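PDB 1XFJ: purine nucleoside phosphorylase from Caulobacter vibrioides, which probably phosphorolyses purine nucleosides such as inosine and methylthioadenosine and deaminates adenosine. Local coordinates for residues A[171-176]-A[199-204]. Residues are numbered along the deposited sequence; the frame is centred on the assembly and turned at random.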
loop_
_atom_site.group_PDB
_atom_site.type_symbol
_atom_site.label_atom_id
_atom_site.label_comp_id
_atom_site.label_asym_id
_atom_site.label_seq_id
_atom_site.Cartn_x
_atom_site.Cartn_y
_atom_site.Cartn_z
ATOM N N SER A 171 12.749 1.911 11.952
ATOM C CA SER A 171 11.949 0.873 12.594
ATOM C C SER A 171 12.064 -0.541 12.032
ATOM O O SER A 171 11.791 -1.513 12.738
ATOM C CB SER A 171 10.471 1.282 12.550
ATOM O OG SER A 171 10.238 2.480 13.273
ATOM N N TYR A 172 12.463 -0.657 10.771
ATOM C CA TYR A 172 12.537 -1.958 10.109
ATOM C C TYR A 172 13.825 -2.756 10.328
ATOM O O TYR A 172 14.744 -2.706 9.511
ATOM C CB TYR A 172 12.298 -1.764 8.607
ATOM C CG TYR A 172 11.779 -2.989 7.878
ATOM C CD1 TYR A 172 11.622 -4.208 8.537
ATOM C CD2 TYR A 172 11.466 -2.930 6.520
ATOM C CE1 TYR A 172 11.170 -5.340 7.862
ATOM C CE2 TYR A 172 11.011 -4.055 5.835
ATOM C CZ TYR A 172 10.870 -5.253 6.512
ATOM O OH TYR A 172 10.453 -6.371 5.835
ATOM N N GLU A 173 13.876 -3.508 11.423
ATOM C CA GLU A 173 15.048 -4.324 11.729
ATOM C C GLU A 173 14.969 -5.658 10.990
ATOM O O GLU A 173 13.912 -6.293 10.956
ATOM C CB GLU A 173 15.134 -4.586 13.235
ATOM C CG GLU A 173 16.347 -5.412 13.634
ATOM C CD GLU A 173 16.410 -5.684 15.120
ATOM O OE1 GLU A 173 15.684 -6.582 15.597
ATOM O OE2 GLU A 173 17.181 -4.988 15.814
ATOM N N VAL A 174 16.085 -6.077 10.397
ATOM C CA VAL A 174 16.127 -7.344 9.671
ATOM C C VAL A 174 17.425 -8.100 9.947
ATOM O O VAL A 174 18.381 -7.533 10.485
ATOM C CB VAL A 174 15.987 -7.125 8.145
ATOM C CG1 VAL A 174 14.702 -6.364 7.847
ATOM C CG2 VAL A 174 17.190 -6.372 7.610
ATOM N N GLY A 175 17.446 -9.381 9.580
ATOM C CA GLY A 175 18.627 -10.202 9.794
ATOM C C GLY A 175 19.543 -10.281 8.585
ATOM O O GLY A 175 19.276 -9.661 7.554
ATOM N N LEU A 176 20.618 -11.055 8.707
ATOM C CA LEU A 176 21.594 -11.198 7.631
ATOM C C LEU A 176 21.115 -12.001 6.423
ATOM O O LEU A 176 21.584 -11.784 5.307
ATOM C CB LEU A 176 22.886 -11.808 8.181
ATOM C CG LEU A 176 23.619 -10.986 9.248
ATOM C CD1 LEU A 176 24.831 -11.757 9.744
ATOM C CD2 LEU A 176 24.048 -9.645 8.670
ATOM N N GLU A 199 25.937 -6.493 14.764
ATOM C CA GLU A 199 26.491 -6.932 13.488
ATOM C C GLU A 199 25.588 -7.963 12.825
ATOM O O GLU A 199 25.655 -8.164 11.611
ATOM C CB GLU A 199 27.885 -7.535 13.682
ATOM C CG GLU A 199 28.967 -6.541 14.084
ATOM C CD GLU A 199 29.104 -5.389 13.106
ATOM O OE1 GLU A 199 28.894 -5.600 11.893
ATOM O OE2 GLU A 199 29.435 -4.269 13.550
ATOM N N ASP A 200 24.746 -8.619 13.621
ATOM C CA ASP A 200 23.836 -9.627 13.085
ATOM C C ASP A 200 22.536 -9.013 12.591
ATOM O O ASP A 200 21.665 -9.719 12.087
ATOM C CB ASP A 200 23.506 -10.696 14.133
ATOM C CG ASP A 200 24.663 -11.637 14.398
ATOM O OD1 ASP A 200 25.521 -11.803 13.505
ATOM O OD2 ASP A 200 24.700 -12.227 15.499
ATOM N N LYS A 201 22.407 -7.699 12.737
ATOM C CA LYS A 201 21.197 -7.014 12.299
ATOM C C LYS A 201 21.501 -5.823 11.400
ATOM O O LYS A 201 22.636 -5.351 11.321
ATOM C CB LYS A 201 20.395 -6.527 13.509
ATOM C CG LYS A 201 19.960 -7.619 14.485
ATOM C CD LYS A 201 18.953 -8.572 13.861
ATOM C CE LYS A 201 18.359 -9.508 14.913
ATOM N NZ LYS A 201 17.412 -10.493 14.318
ATOM N N ARG A 202 20.459 -5.344 10.731
ATOM C CA ARG A 202 20.538 -4.192 9.845
ATOM C C ARG A 202 19.163 -3.545 9.861
ATOM O O ARG A 202 18.183 -4.185 10.232
ATOM C CB ARG A 202 20.834 -4.626 8.406
ATOM C CG ARG A 202 22.161 -5.321 8.186
ATOM C CD ARG A 202 23.318 -4.339 8.192
ATOM N NE ARG A 202 24.552 -4.989 7.761
ATOM C CZ ARG A 202 25.201 -5.909 8.469
ATOM N NH1 ARG A 202 24.740 -6.287 9.653
ATOM N NH2 ARG A 202 26.303 -6.467 7.983
ATOM N N PHE A 203 19.099 -2.274 9.480
ATOM C CA PHE A 203 17.822 -1.577 9.375
ATOM C C PHE A 203 17.617 -1.431 7.873
ATOM O O PHE A 203 18.511 -0.969 7.160
ATOM C CB PHE A 203 17.874 -0.197 10.036
ATOM C CG PHE A 203 17.614 -0.221 11.518
ATOM C CD1 PHE A 203 16.363 -0.582 12.013
ATOM C CD2 PHE A 203 18.619 0.114 12.418
ATOM C CE1 PHE A 203 16.118 -0.609 13.387
ATOM C CE2 PHE A 203 18.387 0.092 13.793
ATOM C CZ PHE A 203 17.134 -0.271 14.278
ATOM N N PHE A 204 16.453 -1.843 7.391
ATOM C CA PHE A 204 16.148 -1.766 5.970
ATOM C C PHE A 204 15.255 -0.568 5.687
ATOM O O PHE A 204 14.280 -0.325 6.399
ATOM C CB PHE A 204 15.453 -3.051 5.516
ATOM C CG PHE A 204 15.075 -3.065 4.060
ATOM C CD1 PHE A 204 16.031 -2.847 3.073
ATOM C CD2 PHE A 204 13.765 -3.343 3.674
ATOM C CE1 PHE A 204 15.689 -2.909 1.726
ATOM C CE2 PHE A 204 13.415 -3.407 2.328
ATOM C CZ PHE A 204 14.378 -3.191 1.352
HETATM O O HOH W 1 20.861 -12.316 11.357
#
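Leu176 packs against the carbonyl oxygens of Glu199 and Asp200, its CD2 3.7 Å from Glu199 O and its CG against Asp200 O. A water bridges the two segments, accepting from Leu176 N and donating to Asp200 O. Lys201 bends at chi2 (-66°) and runs past the extended side chain of Glu173; their charged ends, Glu173 OE1 and Lys201 NZ, stay 4.5 Å apart, too far for a salt bridge. Arg202 curls back on its own segment: NH1 donates to Glu199 O and Lys201 O at 2.9 and 2.8 Å, both acceptors close to the guanidinium plane, and Leu176 CD2 lies over one face of this group, 3.6 Å from NH1. The Arg202 backbone pairs with Val174 through Val174 N to Arg202 O (2.8 Å) and the more bent return bond from Arg202 N to Val174 O. This antiparallel ladder joins an edge strand, 173-175, to the middle strand of a small three-stranded sheet completed by 193-195, and Gly175 occupies the N-cap position just ahead of helix 176-185. Phe203, in the non-hydrogen-bonded pair with Glu173, brings CE1 to 4.1 Å from Glu173 CB. Phe204 N donates to Tyr172 O at 166°. A chi1 of 179° sets Phe204 CG anti to its backbone N, and the Tyr172 and Phe204 side chains lie side by side; Tyr172 CE2 comes to the edge of the Phe204 ring, 3.6 Å from Phe204 CD2, the planes being oblique, while Phe178, Phe182 and Phe193 extend the aromatic cluster.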